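Local coordinates for protein cysteine synthase 3 (Entamoeba histolytica, PDB 6KR5) that catalyses, with pyridoxal phosphate as cofactor, the formation of cysteine from O-acetylserine and sulfide, at residues G92-G97 / F123-V128; E80-T85 / E145-H150; H30-H35 / W263-A268. All blocks are in the same frame, centred on the assembly; numbering follows the deposited sequence.

Overall arrangement
Contacts 1 and 2 belong to the part of the chain built on the parallel sheet of strands 126-130, 104-109, 80-84 and 154-156. Their centres lie about 13 Å apart and they touch: Leu93 packs on Glu83, and Val128 on Leu146. Strand 80-84 leads into helix 88-100, and strand 126-130 into helix 135-149. Along the chain, contact 2 spans contact 1, and contact 3 spans both. Contact 3 lies across the chain's centre, about 35 Å and 41 Å from them between centres. It joins a loop after strand 26-28 of the mixed sheet to helix 259-273. This is consistent with the two-domain architecture of the family, with the cofactor between the domains.

Contact 1. Residues G92-G97 / F123-V128; sequences GLCQAG and FGANLV
Phe123 lies against helix 88-100 at Cys94 and Gln95. Its CB meets Cys94 CB at 3.8 Å. With chi1 at -85°, CG stands anti to the carbonyl carbon, and the ring runs alongside the Gln95 side chain. CE1 of Phe123 comes 3.7 Å from Gln95 CA, in an oblique approach. The Gln95 amide plane is 83° from the ring plane, and Gln95 NE2 is hydrogen-bonded to Asp59 OD2. Gly274 of the second subunit packs on both Gln95 and Phe123. One water donates to two carbonyls, Phe123 O at 2.9 Å and Cys94 O at 2.8 Å, and so bridges the two backbones. Gly124 ends helix 114-122 in a Schellman motif, with positive phi. The chain then turns into strand 126-130, at the edge of the parallel sheet beside strand 104-109, while helix 88-100 is the crossover between strands 80-84 and 104-109. Ala125 follows the turn, and its CB touches Cys94 SG at 3.4 Å. The Cys94 side chain is buried, and Met120 packs on both of these side chains. Asn126 bonds through its backbone to Val104 and Ile106.

Contact 2. Residues E80-T85 / E145-H150; sequences EIIEAT and ELIKQH
Ile82 meets Leu146 and Ile147 through aliphatic branches alone, and the flat groups lie to the sides of this meeting. The carboxylate of Glu83 is on the other side of the strand. Its OE1 accepts Ala84 N at 2.9 Å through the anti lone pair, with an angle of 146° at the hydrogen. Its OE2 takes the backbone N of Gln159, so both oxygens of this buried group are satisfied. The imidazole of His150 meets the ring of Tyr154, their planes about 50° apart, and Tyr154 also packs on Ile82 and Leu146. In Ile82, CG1 is anti to the backbone N (chi1 -171°), and the extended chain beyond it carries CD1 to the helix. There CD1 lies 4.0 Å from Leu146 CD1 and 4.1 Å from Leu146 CB. The other branch, Ile82 CG2, receives Ile147 CD1 at 3.6 Å. The two helix side chains thus take separate branches of one isoleucine, and each crosses it at a slant. Successive residues Ile82 and Glu83 point to opposite faces of the strand. Helix 135-149 covers the Ile82 face, and helix 88-100 lies on the other, where Leu93 packs on Glu83, as in a three-layer alpha/beta sandwich.

Contact 3. Residues H30-H35 / W263-A268; sequences HGVTDH and WKMARA
Val32 and Met265 reach toward each other tip to tip. Met265 CE lies 3.8 Å from Val32 CG1 and 3.9 Å from Val32 CB. The methionine chain leaves with CG anti to the backbone N (chi1 -172°), then bends at chi2 and chi3, which brings the methyl round to the valine. Val32 CG1 also lies 4.2 Å from Ala268 CB and 3.8 Å from Ala268 O, both van der Waals contacts. Leu286 and Leu289 of helix 279-292 pack on Met265.

The hydrogen bonds lie around this apolar patch. Gly31 to Asp34 form a type I beta turn, whose bond from Asp34 N to Gly31 O is weak at 3.5 Å. Asp273, at the end of helix 259-273, binds the backbone at and just before the turn through both carboxylate oxygens: OD1 accepts His30 N and Gly31 N, and OD2 accepts Val32 N.

Charged groups lie farther out. Asp34 forms a salt bridge to Lys327, which also bonds Gly31 O, so the turn is tied to helix 327-335 as well.

The direct contact is therefore nondirectional methyl packing. The directional hold comes from Asp273 of the same helix as Met265 and Ala268. Its three backbone bonds are consistent with holding the turn so that Val32 faces these two residues.

Contact 1. Residues G92-G97 / F123-V128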
ATOM      1  N   GLY B  92     -12.967   1.595  -1.287  1.00 16.94           N
ATOM      2  CA  GLY B  92     -13.041   1.016  -2.617  1.00 18.74           C
ATOM      3  C   GLY B  92     -14.112   1.657  -3.480  1.00 18.79           C
ATOM      4  O   GLY B  92     -13.921   1.850  -4.683  1.00 19.75           O
ATOM      5  N   LEU B  93     -15.241   2.025  -2.876  1.00 18.87           N
ATOM      6  CA  LEU B  93     -16.277   2.710  -3.641  1.00 17.40           C
ATOM      7  C   LEU B  93     -15.831   4.112  -4.025  1.00 19.19           C
ATOM      8  O   LEU B  93     -16.116   4.582  -5.133  1.00 18.35           O
ATOM      9  CB  LEU B  93     -17.567   2.767  -2.834  1.00 18.24           C
ATOM     10  CG  LEU B  93     -18.347   1.466  -2.670  1.00 18.14           C
ATOM     11  CD1 LEU B  93     -19.398   1.670  -1.593  1.00 20.56           C
ATOM     12  CD2 LEU B  93     -19.001   1.051  -3.988  1.00 17.87           C
ATOM     13  N   CYS B  94     -15.130   4.795  -3.117  1.00 20.53           N
ATOM     14  CA  CYS B  94     -14.707   6.164  -3.390  1.00 20.08           C
ATOM     15  C   CYS B  94     -13.652   6.205  -4.483  1.00 18.26           C
ATOM     16  O   CYS B  94     -13.671   7.101  -5.338  1.00 18.43           O
ATOM     17  CB  CYS B  94     -14.196   6.819  -2.110  1.00 20.38           C
ATOM     18  SG  CYS B  94     -15.524   7.256  -0.973  1.00 22.58           S
ATOM     19  N   GLN B  95     -12.742   5.232  -4.495  1.00 19.02           N
ATOM     20  CA  GLN B  95     -11.740   5.178  -5.557  1.00 20.08           C
ATOM     21  C   GLN B  95     -12.403   5.002  -6.922  1.00 18.80           C
ATOM     22  O   GLN B  95     -12.121   5.754  -7.872  1.00 19.17           O
ATOM     23  CB  GLN B  95     -10.750   4.050  -5.278  1.00 19.11           C
ATOM     24  CG  GLN B  95      -9.771   3.814  -6.419  1.00 18.37           C
ATOM     25  CD  GLN B  95      -8.791   2.695  -6.119  1.00 21.22           C
ATOM     26  OE1 GLN B  95      -7.584   2.924  -5.924  1.00 21.85           O
ATOM     27  NE2 GLN B  95      -9.301   1.478  -6.061  1.00 21.06           N
ATOM     28  N   ALA B  96     -13.317   4.029  -7.032  1.00 18.89           N
ATOM     29  CA  ALA B  96     -13.963   3.769  -8.314  1.00 18.89           C
ATOM     30  C   ALA B  96     -14.880   4.916  -8.703  1.00 17.82           C
ATOM     31  O   ALA B  96     -14.907   5.329  -9.867  1.00 19.74           O
ATOM     32  CB  ALA B  96     -14.729   2.449  -8.270  1.00 20.39           C
ATOM     33  N   GLY B  97     -15.596   5.484  -7.732  1.00 19.31           N
ATOM     34  CA  GLY B  97     -16.486   6.591  -8.045  1.00 19.01           C
ATOM     35  C   GLY B  97     -15.742   7.798  -8.584  1.00 20.39           C
ATOM     36  O   GLY B  97     -16.199   8.456  -9.523  1.00 20.48           O
ATOM     37  N   PHE B 123     -10.866  11.553  -1.702  1.00 21.05           N
ATOM     38  CA  PHE B 123     -11.374  11.082  -2.982  1.00 21.32           C
ATOM     39  C   PHE B 123     -12.624  11.824  -3.440  1.00 19.70           C
ATOM     40  O   PHE B 123     -13.154  11.511  -4.512  1.00 21.86           O
ATOM     41  CB  PHE B 123     -11.658   9.580  -2.904  1.00 19.30           C
ATOM     42  CG  PHE B 123     -10.449   8.716  -3.163  1.00 18.73           C
ATOM     43  CD1 PHE B 123     -10.139   8.303  -4.453  1.00 18.23           C
ATOM     44  CD2 PHE B 123      -9.637   8.292  -2.115  1.00 21.05           C
ATOM     45  CE1 PHE B 123      -9.027   7.487  -4.690  1.00 19.61           C
ATOM     46  CE2 PHE B 123      -8.532   7.476  -2.353  1.00 19.92           C
ATOM     47  CZ  PHE B 123      -8.232   7.075  -3.639  1.00 20.06           C
ATOM     48  N   GLY B 124     -13.095  12.804  -2.677  1.00 20.66           N
ATOM     49  CA  GLY B 124     -14.259  13.569  -3.067  1.00 21.68           C
ATOM     50  C   GLY B 124     -15.572  13.042  -2.543  1.00 21.53           C
ATOM     51  O   GLY B 124     -16.630  13.504  -2.994  1.00 23.58           O
ATOM     52  N   ALA B 125     -15.544  12.087  -1.619  1.00 22.82           N
ATOM     53  CA  ALA B 125     -16.789  11.554  -1.084  1.00 22.98           C
ATOM     54  C   ALA B 125     -17.563  12.629  -0.340  1.00 22.15           C
ATOM     55  O   ALA B 125     -16.987  13.552   0.245  1.00 24.63           O
ATOM     56  CB  ALA B 125     -16.520  10.397  -0.128  1.00 24.50           C
ATOM     57  N   ASN B 126     -18.887  12.505  -0.369  0.53 23.63           N
ATOM     58  CA  ASN B 126     -19.756  13.277   0.512  0.53 22.91           C
ATOM     59  C   ASN B 126     -20.019  12.425   1.748  0.53 21.61           C
ATOM     60  O   ASN B 126     -20.771  11.446   1.689  0.53 22.69           O
ATOM     61  CB  ASN B 126     -21.057  13.658  -0.192  0.53 22.82           C
ATOM     62  CG  ASN B 126     -20.820  14.391  -1.499  0.53 27.06           C
ATOM     63  OD1 ASN B 126     -20.963  13.819  -2.582  0.53 33.97           O
ATOM     64  ND2 ASN B 126     -20.450  15.662  -1.404  0.53 33.61           N
ATOM     65  N   LEU B 127     -19.383  12.780   2.860  1.00 23.30           N
ATOM     66  CA  LEU B 127     -19.583  12.056   4.104  1.00 20.68           C
ATOM     67  C   LEU B 127     -20.861  12.516   4.783  1.00 24.90           C
ATOM     68  O   LEU B 127     -21.073  13.717   4.993  1.00 29.95           O
ATOM     69  CB  LEU B 127     -18.392  12.248   5.043  1.00 24.30           C
ATOM     70  CG  LEU B 127     -17.104  11.632   4.528  1.00 23.14           C
ATOM     71  CD1 LEU B 127     -16.065  11.670   5.634  1.00 30.58           C
ATOM     72  CD2 LEU B 127     -17.327  10.205   4.056  1.00 27.89           C
ATOM     73  N   VAL B 128     -21.709  11.563   5.116  1.00 21.07           N
ATOM     74  CA  VAL B 128     -22.919  11.805   5.882  1.00 23.56           C
ATOM     75  C   VAL B 128     -22.633  11.262   7.272  1.00 26.71           C
ATOM     76  O   VAL B 128     -22.670  10.048   7.494  1.00 23.83           O
ATOM     77  CB  VAL B 128     -24.149  11.148   5.247  1.00 24.39           C
ATOM     78  CG1 VAL B 128     -25.377  11.428   6.086  1.00 29.28           C
ATOM     79  CG2 VAL B 128     -24.346  11.690   3.840  1.00 25.53           C
TER
HETATM   80  O   HOH W   1     -15.126   9.459  -4.763  1.00 22.40           O

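Contact 2. Residues E80-T85 / E145-H150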
ATOM      1  N   GLU B  80     -26.275   9.005  -7.785  1.00 21.57           N
ATOM      2  CA  GLU B  80     -25.168   8.994  -6.832  1.00 19.65           C
ATOM      3  C   GLU B  80     -25.129   7.656  -6.117  1.00 21.21           C
ATOM      4  O   GLU B  80     -26.169   7.057  -5.853  1.00 22.18           O
ATOM      5  CB  GLU B  80     -25.306  10.136  -5.817  1.00 20.81           C
ATOM      6  CG  GLU B  80     -25.472  11.491  -6.495  1.00 20.72           C
ATOM      7  CD  GLU B  80     -25.520  12.653  -5.532  1.00 24.94           C
ATOM      8  OE1 GLU B  80     -25.272  12.454  -4.320  1.00 26.15           O
ATOM      9  OE2 GLU B  80     -25.799  13.787  -5.981  1.00 22.97           O
ATOM     10  N   ILE B  81     -23.924   7.192  -5.813  1.00 18.86           N
ATOM     11  CA  ILE B  81     -23.731   5.959  -5.058  1.00 19.65           C
ATOM     12  C   ILE B  81     -23.916   6.249  -3.573  1.00 19.08           C
ATOM     13  O   ILE B  81     -23.574   7.334  -3.093  1.00 20.24           O
ATOM     14  CB  ILE B  81     -22.328   5.390  -5.363  1.00 21.09           C
ATOM     15  CG1 ILE B  81     -22.183   5.080  -6.858  1.00 21.70           C
ATOM     16  CG2 ILE B  81     -22.052   4.142  -4.527  1.00 22.26           C
ATOM     17  CD1 ILE B  81     -20.823   5.421  -7.436  1.00 27.49           C
ATOM     18  N   ILE B  82     -24.468   5.290  -2.823  1.00 20.08           N
ATOM     19  CA  ILE B  82     -24.543   5.427  -1.372  1.00 20.49           C
ATOM     20  C   ILE B  82     -24.239   4.082  -0.717  1.00 21.29           C
ATOM     21  O   ILE B  82     -24.581   3.022  -1.249  1.00 20.85           O
ATOM     22  CB  ILE B  82     -25.910   5.989  -0.909  1.00 20.51           C
ATOM     23  CG1 ILE B  82     -25.867   6.322   0.588  1.00 22.69           C
ATOM     24  CG2 ILE B  82     -27.057   5.032  -1.236  1.00 22.37           C
ATOM     25  CD1 ILE B  82     -27.108   7.024   1.105  1.00 26.52           C
ATOM     26  N   GLU B  83     -23.576   4.136   0.435  1.00 20.56           N
ATOM     27  CA  GLU B  83     -23.326   2.961   1.252  1.00 18.59           C
ATOM     28  C   GLU B  83     -23.172   3.407   2.698  1.00 21.01           C
ATOM     29  O   GLU B  83     -22.758   4.535   2.967  1.00 20.42           O
ATOM     30  CB  GLU B  83     -22.093   2.190   0.769  1.00 19.23           C
ATOM     31  CG  GLU B  83     -21.783   0.911   1.574  1.00 20.71           C
ATOM     32  CD  GLU B  83     -22.900  -0.118   1.492  1.00 21.17           C
ATOM     33  OE1 GLU B  83     -23.937   0.057   2.175  1.00 21.10           O
ATOM     34  OE2 GLU B  83     -22.720  -1.113   0.761  1.00 20.75           O
ATOM     35  N   ALA B  84     -23.553   2.524   3.628  1.00 21.20           N
ATOM     36  CA  ALA B  84     -23.320   2.722   5.053  1.00 24.18           C
ATOM     37  C   ALA B  84     -22.110   1.879   5.420  1.00 25.24           C
ATOM     38  O   ALA B  84     -22.193   0.648   5.457  1.00 28.54           O
ATOM     39  CB  ALA B  84     -24.544   2.329   5.880  1.00 23.79           C
ATOM     40  N   THR B  85     -20.981   2.535   5.662  1.00 21.21           N
ATOM     41  CA  THR B  85     -19.749   1.806   5.924  1.00 23.31           C
ATOM     42  C   THR B  85     -18.756   2.738   6.588  1.00 24.91           C
ATOM     43  O   THR B  85     -18.681   3.915   6.244  1.00 22.64           O
ATOM     44  CB  THR B  85     -19.137   1.232   4.631  1.00 23.51           C
ATOM     45  OG1 THR B  85     -17.858   0.650   4.917  1.00 27.67           O
ATOM     46  CG2 THR B  85     -18.940   2.316   3.584  1.00 22.61           C
ATOM     47  N   GLU B 145     -33.146   6.652   6.168  1.00 32.67           N
ATOM     48  CA  GLU B 145     -33.847   7.907   5.933  1.00 34.20           C
ATOM     49  C   GLU B 145     -33.450   8.514   4.593  1.00 41.61           C
ATOM     50  O   GLU B 145     -34.302   9.025   3.857  1.00 39.32           O
ATOM     51  CB  GLU B 145     -33.563   8.880   7.077  1.00 40.58           C
ATOM     52  CG  GLU B 145     -33.986  10.312   6.817  1.00 48.72           C
ATOM     53  CD  GLU B 145     -33.982  11.151   8.081  1.00 53.21           C
ATOM     54  OE1 GLU B 145     -34.690  10.780   9.042  1.00 62.20           O
ATOM     55  OE2 GLU B 145     -33.275  12.179   8.115  1.00 51.69           O
ATOM     56  N   LEU B 146     -32.162   8.443   4.248  1.00 33.98           N
ATOM     57  CA  LEU B 146     -31.698   9.015   2.988  1.00 35.86           C
ATOM     58  C   LEU B 146     -32.240   8.243   1.791  1.00 35.70           C
ATOM     59  O   LEU B 146     -32.650   8.845   0.793  1.00 36.98           O
ATOM     60  CB  LEU B 146     -30.173   9.037   2.959  1.00 29.47           C
ATOM     61  CG  LEU B 146     -29.499  10.171   3.723  1.00 37.67           C
ATOM     62  CD1 LEU B 146     -27.990   9.958   3.744  1.00 30.24           C
ATOM     63  CD2 LEU B 146     -29.840  11.508   3.102  1.00 31.30           C
ATOM     64  N   ILE B 147     -32.234   6.910   1.868  1.00 34.67           N
ATOM     65  CA  ILE B 147     -32.736   6.090   0.768  1.00 31.77           C
ATOM     66  C   ILE B 147     -34.213   6.369   0.523  1.00 40.17           C
ATOM     67  O   ILE B 147     -34.680   6.366  -0.624  1.00 36.92           O
ATOM     68  CB  ILE B 147     -32.478   4.599   1.060  1.00 33.20           C
ATOM     69  CG1 ILE B 147     -30.980   4.312   1.051  1.00 36.42           C
ATOM     70  CG2 ILE B 147     -33.197   3.710   0.054  1.00 44.04           C
ATOM     71  CD1 ILE B 147     -30.432   4.044  -0.332  1.00 34.19           C
ATOM     72  N   LYS B 148     -34.973   6.621   1.593  1.00 39.97           N
ATOM     73  CA  LYS B 148     -36.393   6.926   1.433  1.00 39.74           C
ATOM     74  C   LYS B 148     -36.607   8.324   0.869  1.00 40.06           C
ATOM     75  O   LYS B 148     -37.593   8.560   0.162  1.00 36.22           O
ATOM     76  CB  LYS B 148     -37.119   6.772   2.770  1.00 36.70           C
ATOM     77  N   GLN B 149     -35.701   9.258   1.168  1.00 43.57           N
ATOM     78  CA  GLN B 149     -35.782  10.614   0.639  1.00 38.45           C
ATOM     79  C   GLN B 149     -35.259  10.728  -0.787  1.00 41.71           C
ATOM     80  O   GLN B 149     -35.484  11.759  -1.428  1.00 46.62           O
ATOM     81  CB  GLN B 149     -35.006  11.583   1.544  1.00 50.38           C
ATOM     82  CG  GLN B 149     -35.592  11.755   2.946  1.00 45.90           C
ATOM     83  CD  GLN B 149     -34.640  12.458   3.909  1.00 55.52           C
ATOM     84  OE1 GLN B 149     -33.423  12.253   3.868  1.00 45.89           O
ATOM     85  NE2 GLN B 149     -35.196  13.290   4.785  1.00 54.26           N
ATOM     86  N   HIS B 150     -34.566   9.708  -1.296  1.00 39.57           N
ATOM     87  CA  HIS B 150     -33.980   9.740  -2.639  1.00 36.16           C
ATOM     88  C   HIS B 150     -34.090   8.357  -3.263  1.00 36.42           C
ATOM     89  O   HIS B 150     -33.085   7.678  -3.510  1.00 42.10           O
ATOM     90  CB  HIS B 150     -32.529  10.223  -2.582  1.00 40.25           C
ATOM     91  CG  HIS B 150     -32.384  11.610  -2.034  1.00 47.10           C
ATOM     92  ND1 HIS B 150     -32.791  12.730  -2.729  1.00 49.67           N
ATOM     93  CD2 HIS B 150     -31.896  12.058  -0.852  1.00 44.82           C
ATOM     94  CE1 HIS B 150     -32.552  13.808  -2.003  1.00 52.55           C
ATOM     95  NE2 HIS B 150     -32.008  13.427  -0.861  1.00 49.39           N
TER

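Contact 3. Residues H30-H35 / W263-A268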
ATOM      1  N   HIS B  30       7.274 -18.446   5.593  1.00 21.82           N
ATOM      2  CA  HIS B  30       8.394 -19.275   6.046  1.00 21.18           C
ATOM      3  C   HIS B  30       8.643 -19.105   7.536  1.00 23.32           C
ATOM      4  O   HIS B  30       8.874 -20.084   8.251  1.00 27.15           O
ATOM      5  CB  HIS B  30       9.678 -18.936   5.283  1.00 22.17           C
ATOM      6  CG  HIS B  30       9.608 -19.236   3.821  1.00 23.07           C
ATOM      7  ND1 HIS B  30       9.592 -20.520   3.322  1.00 24.06           N
ATOM      8  CD2 HIS B  30       9.559 -18.412   2.747  1.00 24.25           C
ATOM      9  CE1 HIS B  30       9.518 -20.475   2.003  1.00 22.96           C
ATOM     10  NE2 HIS B  30       9.504 -19.208   1.629  1.00 24.68           N
ATOM     11  N   GLY B  31       8.629 -17.859   8.004  1.00 23.22           N
ATOM     12  CA  GLY B  31       8.971 -17.601   9.390  1.00 21.85           C
ATOM     13  C   GLY B  31       7.966 -18.192  10.353  1.00 23.68           C
ATOM     14  O   GLY B  31       8.333 -18.886  11.305  1.00 24.55           O
ATOM     15  N   VAL B  32       6.676 -17.939  10.112  1.00 21.91           N
ATOM     16  CA  VAL B  32       5.644 -18.432  11.020  1.00 20.32           C
ATOM     17  C   VAL B  32       5.215 -19.859  10.718  1.00 21.53           C
ATOM     18  O   VAL B  32       4.430 -20.424  11.486  1.00 23.62           O
ATOM     19  CB  VAL B  32       4.401 -17.517  11.031  1.00 21.12           C
ATOM     20  CG1 VAL B  32       4.765 -16.146  11.577  1.00 21.72           C
ATOM     21  CG2 VAL B  32       3.746 -17.426   9.644  1.00 23.24           C
ATOM     22  N   THR B  33       5.714 -20.469   9.637  1.00 22.40           N
ATOM     23  CA  THR B  33       5.458 -21.880   9.365  1.00 22.49           C
ATOM     24  C   THR B  33       6.526 -22.783   9.961  1.00 25.66           C
ATOM     25  O   THR B  33       6.399 -24.010   9.870  1.00 25.54           O
ATOM     26  CB  THR B  33       5.365 -22.143   7.856  1.00 23.55           C
ATOM     27  OG1 THR B  33       6.640 -21.896   7.248  1.00 25.44           O
ATOM     28  CG2 THR B  33       4.295 -21.258   7.218  1.00 25.35           C
ATOM     29  N   ASP B  34       7.557 -22.192  10.569  1.00 25.26           N
ATOM     30  CA  ASP B  34       8.679 -22.889  11.200  1.00 27.43           C
ATOM     31  C   ASP B  34       8.220 -23.369  12.575  1.00 26.19           C
ATOM     32  O   ASP B  34       8.498 -22.763  13.613  1.00 28.05           O
ATOM     33  CB  ASP B  34       9.878 -21.949  11.278  1.00 28.02           C
ATOM     34  CG  ASP B  34      11.087 -22.560  11.965  1.00 32.33           C
ATOM     35  OD1 ASP B  34      11.225 -23.802  11.998  1.00 35.04           O
ATOM     36  OD2 ASP B  34      11.901 -21.763  12.477  1.00 34.32           O
ATOM     37  N   HIS B  35       7.484 -24.481  12.574  1.00 26.86           N
ATOM     38  CA  HIS B  35       6.913 -25.042  13.788  1.00 28.43           C
ATOM     39  C   HIS B  35       6.739 -26.541  13.600  1.00 29.45           C
ATOM     40  O   HIS B  35       6.351 -26.975  12.510  1.00 28.56           O
ATOM     41  CB  HIS B  35       5.563 -24.406  14.137  1.00 29.48           C
ATOM     42  CG  HIS B  35       5.097 -24.714  15.526  1.00 25.52           C
ATOM     43  ND1 HIS B  35       4.194 -25.715  15.805  1.00 27.21           N
ATOM     44  CD2 HIS B  35       5.425 -24.160  16.716  1.00 26.28           C
ATOM     45  CE1 HIS B  35       3.976 -25.756  17.108  1.00 28.44           C
ATOM     46  NE2 HIS B  35       4.711 -24.823  17.684  1.00 29.07           N
ATOM     47  N   TRP B 263      -4.645 -10.786  16.647  1.00 20.86           N
ATOM     48  CA  TRP B 263      -3.697  -9.688  16.776  1.00 18.49           C
ATOM     49  C   TRP B 263      -2.284 -10.209  16.986  1.00 21.39           C
ATOM     50  O   TRP B 263      -1.333  -9.712  16.376  1.00 21.67           O
ATOM     51  CB  TRP B 263      -4.075  -8.785  17.938  1.00 21.70           C
ATOM     52  CG  TRP B 263      -5.370  -8.096  17.800  1.00 20.04           C
ATOM     53  CD1 TRP B 263      -6.109  -7.916  16.658  1.00 21.16           C
ATOM     54  CD2 TRP B 263      -6.094  -7.464  18.855  1.00 23.82           C
ATOM     55  NE1 TRP B 263      -7.261  -7.209  16.954  1.00 26.04           N
ATOM     56  CE2 TRP B 263      -7.270  -6.922  18.293  1.00 22.35           C
ATOM     57  CE3 TRP B 263      -5.870  -7.320  20.229  1.00 24.06           C
ATOM     58  CZ2 TRP B 263      -8.203  -6.227  19.054  1.00 25.41           C
ATOM     59  CZ3 TRP B 263      -6.802  -6.637  20.985  1.00 27.08           C
ATOM     60  CH2 TRP B 263      -7.956  -6.104  20.395  1.00 24.91           C
ATOM     61  N   LYS B 264      -2.130 -11.191  17.884  1.00 19.13           N
ATOM     62  CA  LYS B 264      -0.813 -11.771  18.127  1.00 19.95           C
ATOM     63  C   LYS B 264      -0.245 -12.398  16.854  1.00 21.34           C
ATOM     64  O   LYS B 264       0.940 -12.223  16.543  1.00 20.92           O
ATOM     65  CB  LYS B 264      -0.900 -12.802  19.252  1.00 21.37           C
ATOM     66  CG  LYS B 264       0.451 -13.392  19.628  1.00 24.38           C
ATOM     67  CD  LYS B 264       0.449 -13.963  21.046  1.00 31.57           C
ATOM     68  CE  LYS B 264      -0.394 -15.207  21.142  1.00 36.22           C
ATOM     69  NZ  LYS B 264      -0.522 -15.726  22.539  1.00 42.72           N
ATOM     70  N   MET B 265      -1.081 -13.118  16.096  1.00 20.35           N
ATOM     71  CA  MET B 265      -0.626 -13.671  14.823  1.00 19.59           C
ATOM     72  C   MET B 265      -0.144 -12.575  13.876  1.00 19.96           C
ATOM     73  O   MET B 265       0.901 -12.722  13.228  1.00 19.37           O
ATOM     74  CB  MET B 265      -1.744 -14.478  14.165  1.00 20.05           C
ATOM     75  CG  MET B 265      -1.269 -15.237  12.940  1.00 20.42           C
ATOM     76  SD  MET B 265      -0.451 -16.793  13.395  1.00 21.98           S
ATOM     77  CE  MET B 265       1.254 -16.413  13.018  1.00 22.25           C
ATOM     78  N   ALA B 266      -0.895 -11.472  13.772  1.00 20.47           N
ATOM     79  CA  ALA B 266      -0.498 -10.393  12.871  1.00 18.27           C
ATOM     80  C   ALA B 266       0.857  -9.824  13.260  1.00 20.25           C
ATOM     81  O   ALA B 266       1.688  -9.539  12.393  1.00 20.54           O
ATOM     82  CB  ALA B 266      -1.560  -9.295  12.871  1.00 21.84           C
ATOM     83  N   ARG B 267       1.097  -9.656  14.561  1.00 18.65           N
ATOM     84  CA  ARG B 267       2.397  -9.165  15.010  1.00 18.20           C
ATOM     85  C   ARG B 267       3.506 -10.145  14.671  1.00 19.47           C
ATOM     86  O   ARG B 267       4.624  -9.735  14.334  1.00 20.63           O
ATOM     87  CB  ARG B 267       2.376  -8.903  16.513  1.00 19.10           C
ATOM     88  CG  ARG B 267       1.569  -7.677  16.896  1.00 21.34           C
ATOM     89  CD  ARG B 267       1.784  -7.306  18.355  1.00 23.73           C
ATOM     90  NE  ARG B 267       1.154  -8.251  19.277  1.00 23.37           N
ATOM     91  CZ  ARG B 267      -0.101  -8.163  19.708  1.00 22.45           C
ATOM     92  NH1 ARG B 267      -0.880  -7.167  19.298  1.00 24.84           N
ATOM     93  NH2 ARG B 267      -0.567  -9.062  20.559  1.00 22.64           N
ATOM     94  N   ALA B 268       3.229 -11.445  14.777  1.00 20.72           N
ATOM     95  CA  ALA B 268       4.258 -12.442  14.478  1.00 19.74           C
ATOM     96  C   ALA B 268       4.584 -12.477  12.989  1.00 19.52           C
ATOM     97  O   ALA B 268       5.746 -12.650  12.605  1.00 20.80           O
ATOM     98  CB  ALA B 268       3.804 -13.818  14.959  1.00 20.69           C
TER